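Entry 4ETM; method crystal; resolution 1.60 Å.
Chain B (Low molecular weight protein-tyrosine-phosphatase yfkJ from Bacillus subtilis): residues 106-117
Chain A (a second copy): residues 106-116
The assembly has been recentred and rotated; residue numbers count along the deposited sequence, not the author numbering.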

ATOM      1  N   ASP B 106       2.087  -1.136   7.636  1.00 11.25           N
ATOM      2  CA  ASP B 106       1.237  -0.106   7.029  1.00 12.69           C
ATOM      3  C   ASP B 106       0.384  -0.644   5.889  1.00  9.60           C
ATOM      4  O   ASP B 106       0.527  -1.808   5.499  1.00 11.01           O
ATOM      5  CB  ASP B 106       2.048   1.138   6.614  1.00 10.56           C
ATOM      6  CG  ASP B 106       3.045   0.875   5.499  1.00 13.87           C
ATOM      7  OD1 ASP B 106       2.793  -0.004   4.652  1.00 12.27           O
ATOM      8  OD2 ASP B 106       4.070   1.602   5.445  1.00 15.69           O
ATOM      9  N   ALA B 107      -0.491   0.204   5.361  1.00 13.91           N
ATOM     10  CA  ALA B 107      -1.439  -0.201   4.327  1.00 12.03           C
ATOM     11  C   ALA B 107      -0.739  -0.592   3.021  1.00 13.89           C
ATOM     12  O   ALA B 107      -1.230  -1.466   2.290  1.00 11.94           O
ATOM     13  CB  ALA B 107      -2.454   0.910   4.079  1.00 13.50           C
ATOM     14  N   GLU B 108       0.386   0.056   2.722  1.00 12.49           N
ATOM     15  CA  GLU B 108       1.150  -0.312   1.532  1.00 11.98           C
ATOM     16  C   GLU B 108       1.595  -1.762   1.679  1.00 10.67           C
ATOM     17  O   GLU B 108       1.454  -2.555   0.747  1.00 12.57           O
ATOM     18  CB  GLU B 108       2.351   0.600   1.310  1.00 11.09           C
ATOM     19  CG  GLU B 108       1.938   1.994   0.857  1.00 14.19           C
ATOM     20  CD  GLU B 108       3.115   2.863   0.433  1.00 17.17           C
ATOM     21  OE1 GLU B 108       4.227   2.332   0.228  1.00 18.64           O
ATOM     22  OE2 GLU B 108       2.928   4.088   0.305  1.00 19.84           O
ATOM     23  N   ASN B 109       2.119  -2.115   2.857  1.00  9.81           N
ATOM     24  CA  ASN B 109       2.555  -3.492   3.106  1.00 10.98           C
ATOM     25  C   ASN B 109       1.396  -4.487   2.938  1.00 12.11           C
ATOM     26  O   ASN B 109       1.566  -5.562   2.375  1.00 12.08           O
ATOM     27  CB  ASN B 109       3.114  -3.686   4.523  1.00 12.49           C
ATOM     28  CG  ASN B 109       4.258  -2.746   4.886  1.00  9.46           C
ATOM     29  OD1 ASN B 109       4.404  -2.415   6.063  1.00 11.44           O
ATOM     30  ND2 ASN B 109       5.069  -2.326   3.914  1.00 10.46           N
ATOM     31  N   ILE B 110       0.212  -4.115   3.428  1.00 10.50           N
ATOM     32  CA  ILE B 110      -0.975  -4.937   3.253  1.00 13.09           C
ATOM     33  C   ILE B 110      -1.290  -5.184   1.777  1.00 14.42           C
ATOM     34  O   ILE B 110      -1.568  -6.317   1.360  1.00 13.42           O
ATOM     35  CB  ILE B 110      -2.205  -4.306   3.900  1.00 14.04           C
ATOM     36  CG1 ILE B 110      -2.061  -4.273   5.428  1.00 13.92           C
ATOM     37  CG2 ILE B 110      -3.446  -5.064   3.449  1.00 13.81           C
ATOM     38  CD1 ILE B 110      -2.195  -5.628   6.135  1.00 18.03           C
ATOM     39  N   GLY B 111      -1.236  -4.112   0.993  1.00 10.37           N
ATOM     40  CA  GLY B 111      -1.440  -4.216  -0.443  1.00 12.68           C
ATOM     41  C   GLY B 111      -0.434  -5.149  -1.099  1.00 10.49           C
ATOM     42  O   GLY B 111      -0.794  -5.951  -1.970  1.00 12.58           O
ATOM     43  N   SER B 112       0.822  -5.050  -0.678  1.00 10.16           N
ATOM     44  CA  SER B 112       1.851  -5.929  -1.222  1.00 10.13           C
ATOM     45  C   SER B 112       1.556  -7.381  -0.921  1.00 10.02           C
ATOM     46  O   SER B 112       1.678  -8.241  -1.786  1.00 13.67           O
ATOM     47  CB  SER B 112       3.218  -5.587  -0.650  1.00 14.22           C
ATOM     48  OG  SER B 112       3.577  -4.250  -0.931  1.00 13.59           O
ATOM     49  N   LEU B 113       1.172  -7.635   0.322  1.00 11.18           N
ATOM     50  CA  LEU B 113       0.988  -9.003   0.807  1.00 11.73           C
ATOM     51  C   LEU B 113      -0.241  -9.655   0.180  1.00 11.25           C
ATOM     52  O   LEU B 113      -0.194 -10.811  -0.239  1.00 13.33           O
ATOM     53  CB  LEU B 113       0.917  -9.006   2.330  1.00 11.54           C
ATOM     54  CG  LEU B 113       2.254  -8.685   3.021  1.00 10.70           C
ATOM     55  CD1 LEU B 113       2.007  -8.320   4.466  1.00 12.32           C
ATOM     56  CD2 LEU B 113       3.244  -9.861   2.925  1.00 11.48           C
ATOM     57  N   ARG B 114      -1.323  -8.894   0.064  1.00 10.76           N
ATOM     58  CA  ARG B 114      -2.533  -9.430  -0.564  1.00 12.63           C
ATOM     59  C   ARG B 114      -2.318  -9.740  -2.035  1.00 14.21           C
ATOM     60  O   ARG B 114      -2.799 -10.763  -2.529  1.00 15.13           O
ATOM     61  CB  ARG B 114      -3.717  -8.472  -0.401  1.00 11.23           C
ATOM     62  CG  ARG B 114      -4.221  -8.353   1.036  1.00 13.79           C
ATOM     63  CD  ARG B 114      -5.387  -7.343   1.127  1.00 14.26           C
ATOM     64  NE  ARG B 114      -5.858  -7.235   2.508  1.00 28.76           N
ATOM     65  CZ  ARG B 114      -6.708  -6.309   2.941  1.00 31.52           C
ATOM     66  NH1 ARG B 114      -7.191  -5.397   2.102  1.00 27.49           N
ATOM     67  NH2 ARG B 114      -7.072  -6.296   4.217  1.00 35.00           N
ATOM     68  N   SER B 115      -1.612  -8.858  -2.741  1.00 13.30           N
ATOM     69  CA  SER B 115      -1.303  -9.095  -4.154  1.00 11.66           C
ATOM     70  C   SER B 115      -0.410 -10.334  -4.322  1.00 15.24           C
ATOM     71  O   SER B 115      -0.634 -11.152  -5.231  1.00 15.78           O
ATOM     72  CB  SER B 115      -0.668  -7.843  -4.793  1.00 16.24           C
ATOM     73  OG  SER B 115      -0.232  -8.121  -6.111  1.00 25.16           O
ATOM     74  N   MET B 116       0.587 -10.478  -3.451  1.00 14.19           N
ATOM     75  CA  MET B 116       1.460 -11.656  -3.466  1.00 15.22           C
ATOM     76  C   MET B 116       0.646 -12.923  -3.242  1.00 17.52           C
ATOM     77  O   MET B 116       0.913 -13.969  -3.842  1.00 21.23           O
ATOM     78  CB  MET B 116       2.538 -11.544  -2.385  1.00 17.93           C
ATOM     79  CG  MET B 116       3.685 -12.498  -2.587  1.00 19.36           C
ATOM     80  SD  MET B 116       4.853 -12.362  -1.233  1.00 28.65           S
ATOM     81  CE  MET B 116       4.927 -10.589  -1.134  1.00 14.16           C
ATOM     82  N   ALA B 117      -0.359 -12.819  -2.384  1.00 17.86           N
ATOM     83  CA  ALA B 117      -1.212 -13.961  -2.050  1.00 21.59           C
ATOM     84  C   ALA B 117      -2.296 -14.224  -3.091  1.00 18.47           C
ATOM     85  O   ALA B 117      -3.107 -15.151  -2.941  1.00 19.94           O
ATOM     86  CB  ALA B 117      -1.844 -13.751  -0.695  1.00 15.94           C
TER
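Chain A 106-116: DAENIGSLRSM

The contact between chain A and chain B is a close, glycine-centred crossing of two identical helices, in which backbone meets backbone at the middle and paired polar side chains fasten the flanks. Chain A runs as a helix from Ala A107, with phi and psi near -60° and -40° through most of its turns, and it matches the helix of chain B that begins at Ala B107. Each helix is capped by the aspartate before it: Asp A106 OD1 accepts from Asn A109 N at 2.9 Å, as Asp B106 OD1 does from Asn B109 N at the same distance. The two axes point in broadly the same direction, crossing at -53°, and approach to 6.2 Å.

So short a separation illustrates a general rule: helices can pack this tightly where the residues at the crossing carry little or no side chain. The register is reciprocal, with Gly A111 CA lying 3.9 Å from Glu B108 CA and Glu A108 CA 3.9 Å from Gly B111 CA. A CB on either glycine would point toward the partner helix and clash with a glutamate carbonyl, coming within 1.7 Å of Glu B108 O on the Gly A111 side and 1.9 Å of Glu A108 O on the Gly B111 side. In its absence the CA itself approaches that carbonyl, making CA-H...O contacts from Gly A111 CA to Glu B108 O at 3.1 Å and from Gly B111 CA to Glu A108 O at 3.3 Å. Toward the N-termini the small alanines meet directly, Ala A107 CB resting 3.8 Å from Ala B107 CB.

Exchanged serine bonds reinforce the centre. Ser A112 OG donates to Gly B111 O at 2.7 Å, and Ser B112 OG donates to Gly A111 O at 2.6 Å, so each hydroxyl reaches across to a backbone carbonyl of the other helix. One turn further on, a water bridges the two chains, lying 2.8 Å from both Ser A115 OG and Ser B115 OG.

At the flanks the symmetry loosens. The side chain of Glu A108 fits as a knob among Ala B107, Ile B110, Gly B111 and Arg B114, and that of Glu B108 among Ala A107, Ile A110, Gly A111 and Arg A114, yet the salt bridges differ. Arg A114 NE donates to Glu B108 OE1 at 3.1 Å with a nearly straight angle of 166°, and a water links Arg A114 NH2 to Glu B108 OE2. Arg B114 NH1 stands 3.3 Å from Glu A108 OE2, but that oxygen lies well out of the guanidinium plane, leaving an attraction of charges without a directed hydrogen bond.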

ATOM      1  N   ASP A 106      -5.308   4.378  -3.691  1.00  9.79           N
ATOM      2  CA  ASP A 106      -5.000   4.276  -2.266  1.00 11.68           C
ATOM      3  C   ASP A 106      -3.657   3.614  -1.958  1.00 12.45           C
ATOM      4  O   ASP A 106      -2.924   3.176  -2.868  1.00 12.18           O
ATOM      5  CB  ASP A 106      -6.143   3.591  -1.500  1.00 13.34           C
ATOM      6  CG  ASP A 106      -6.342   2.139  -1.891  1.00 11.43           C
ATOM      7  OD1 ASP A 106      -5.363   1.427  -2.161  1.00 11.41           O
ATOM      8  OD2 ASP A 106      -7.497   1.681  -1.898  1.00 14.29           O
ATOM      9  N   ALA A 107      -3.331   3.565  -0.669  1.00 11.01           N
ATOM     10  CA  ALA A 107      -2.018   3.121  -0.234  1.00 11.63           C
ATOM     11  C   ALA A 107      -1.851   1.637  -0.523  1.00 10.38           C
ATOM     12  O   ALA A 107      -0.775   1.195  -0.932  1.00 11.09           O
ATOM     13  CB  ALA A 107      -1.807   3.417   1.250  1.00 14.65           C
ATOM     14  N   GLU A 108      -2.913   0.860  -0.336  1.00 10.39           N
ATOM     15  CA  GLU A 108      -2.827  -0.554  -0.707  1.00 11.65           C
ATOM     16  C   GLU A 108      -2.435  -0.751  -2.166  1.00 12.07           C
ATOM     17  O   GLU A 108      -1.626  -1.632  -2.485  1.00 13.05           O
ATOM     18  CB  GLU A 108      -4.113  -1.320  -0.358  1.00 12.24           C
ATOM     19  CG  GLU A 108      -4.352  -1.416   1.143  1.00 14.28           C
ATOM     20  CD  GLU A 108      -5.660  -2.121   1.490  1.00 23.98           C
ATOM     21  OE1 GLU A 108      -6.497  -2.306   0.585  1.00 29.39           O
ATOM     22  OE2 GLU A 108      -5.859  -2.482   2.667  1.00 21.83           O
ATOM     23  N   ASN A 109      -3.018   0.050  -3.049  1.00 10.30           N
ATOM     24  CA  ASN A 109      -2.705  -0.037  -4.475  1.00 10.29           C
ATOM     25  C   ASN A 109      -1.218   0.223  -4.715  1.00 11.16           C
ATOM     26  O   ASN A 109      -0.567  -0.469  -5.514  1.00 12.22           O
ATOM     27  CB  ASN A 109      -3.490   1.002  -5.276  1.00 13.05           C
ATOM     28  CG  ASN A 109      -4.991   0.811  -5.220  1.00 13.03           C
ATOM     29  OD1 ASN A 109      -5.732   1.772  -5.403  1.00 12.59           O
ATOM     30  ND2 ASN A 109      -5.447  -0.405  -5.003  1.00 12.65           N
ATOM     31  N   ILE A 110      -0.686   1.232  -4.028  1.00 10.74           N
ATOM     32  CA  ILE A 110       0.730   1.575  -4.143  1.00 14.26           C
ATOM     33  C   ILE A 110       1.576   0.377  -3.727  1.00 13.05           C
ATOM     34  O   ILE A 110       2.516  -0.007  -4.423  1.00 15.84           O
ATOM     35  CB  ILE A 110       1.100   2.770  -3.253  1.00 18.55           C
ATOM     36  CG1 ILE A 110       0.331   4.028  -3.674  1.00 20.51           C
ATOM     37  CG2 ILE A 110       2.612   2.965  -3.207  1.00 17.79           C
ATOM     38  CD1 ILE A 110       0.999   4.839  -4.746  1.00 22.54           C
ATOM     39  N   GLY A 111       1.218  -0.226  -2.598  1.00 12.52           N
ATOM     40  CA  GLY A 111       1.935  -1.381  -2.100  1.00 14.48           C
ATOM     41  C   GLY A 111       1.892  -2.550  -3.066  1.00 14.52           C
ATOM     42  O   GLY A 111       2.891  -3.247  -3.240  1.00 17.54           O
ATOM     43  N   SER A 112       0.738  -2.767  -3.695  1.00 14.45           N
ATOM     44  CA  SER A 112       0.620  -3.837  -4.677  1.00 14.08           C
ATOM     45  C   SER A 112       1.523  -3.602  -5.870  1.00 17.16           C
ATOM     46  O   SER A 112       2.145  -4.541  -6.357  1.00 18.82           O
ATOM     47  CB  SER A 112      -0.823  -4.007  -5.139  1.00 15.81           C
ATOM     48  OG  SER A 112      -1.647  -4.398  -4.053  1.00 14.17           O
ATOM     49  N   LEU A 113       1.594  -2.351  -6.335  1.00 16.82           N
ATOM     50  CA  LEU A 113       2.447  -2.018  -7.470  1.00 15.39           C
ATOM     51  C   LEU A 113       3.912  -2.222  -7.068  1.00 16.70           C
ATOM     52  O   LEU A 113       4.737  -2.619  -7.885  1.00 22.16           O
ATOM     53  CB  LEU A 113       2.176  -0.590  -7.972  1.00 15.40           C
ATOM     54  CG  LEU A 113       0.804  -0.356  -8.624  1.00 12.92           C
ATOM     55  CD1 LEU A 113       0.457   1.124  -8.712  1.00 14.70           C
ATOM     56  CD2 LEU A 113       0.725  -0.982 -10.007  1.00 16.18           C
ATOM     57  N   ARG A 114       4.218  -1.997  -5.795  1.00 16.50           N
ATOM     58  CA  ARG A 114       5.595  -2.159  -5.311  1.00 18.36           C
ATOM     59  C   ARG A 114       6.039  -3.616  -5.300  1.00 23.37           C
ATOM     60  O   ARG A 114       7.189  -3.926  -5.600  1.00 28.15           O
ATOM     61  CB  ARG A 114       5.749  -1.560  -3.911  1.00 19.45           C
ATOM     62  CG  ARG A 114       5.575  -0.039  -3.816  1.00 19.51           C
ATOM     63  CD  ARG A 114       6.240   0.495  -2.542  1.00 23.60           C
ATOM     64  NE  ARG A 114       5.921   1.900  -2.302  1.00 27.21           N
ATOM     65  CZ  ARG A 114       6.456   2.914  -2.978  1.00 38.99           C
ATOM     66  NH1 ARG A 114       7.346   2.682  -3.935  1.00 46.34           N
ATOM     67  NH2 ARG A 114       6.097   4.164  -2.699  1.00 35.90           N
ATOM     68  N   SER A 115       5.119  -4.497  -4.929  1.00 21.36           N
ATOM     69  CA  SER A 115       5.333  -5.935  -4.970  1.00 22.64           C
ATOM     70  C   SER A 115       5.534  -6.429  -6.410  1.00 21.43           C
ATOM     71  O   SER A 115       6.177  -7.453  -6.647  1.00 27.16           O
ATOM     72  CB  SER A 115       4.124  -6.644  -4.333  1.00 34.70           C
ATOM     73  OG  SER A 115       4.304  -8.052  -4.244  1.00 33.16           O
ATOM     74  N   MET A 116       4.988  -5.691  -7.367  1.00 25.23           N
ATOM     75  CA  MET A 116       5.017  -6.097  -8.771  1.00 20.56           C
ATOM     76  C   MET A 116       6.279  -5.617  -9.482  1.00 23.19           C
ATOM     77  O   MET A 116       6.682  -6.178 -10.489  1.00 26.51           O
ATOM     78  CB  MET A 116       3.786  -5.527  -9.479  1.00 19.37           C
ATOM     79  CG  MET A 116       3.733  -5.739 -10.975  1.00 32.64           C
ATOM     80  SD  MET A 116       2.242  -4.960 -11.593  1.00 56.47           S
ATOM     81  CE  MET A 116       1.137  -5.383 -10.252  1.00 16.85           C
TER
HETATM   82  O   HOH W   1       4.490   5.637  -1.150  1.00 36.53           O
HETATM   83  O   HOH W   2       2.350  -9.077  -5.993  1.00 37.63           O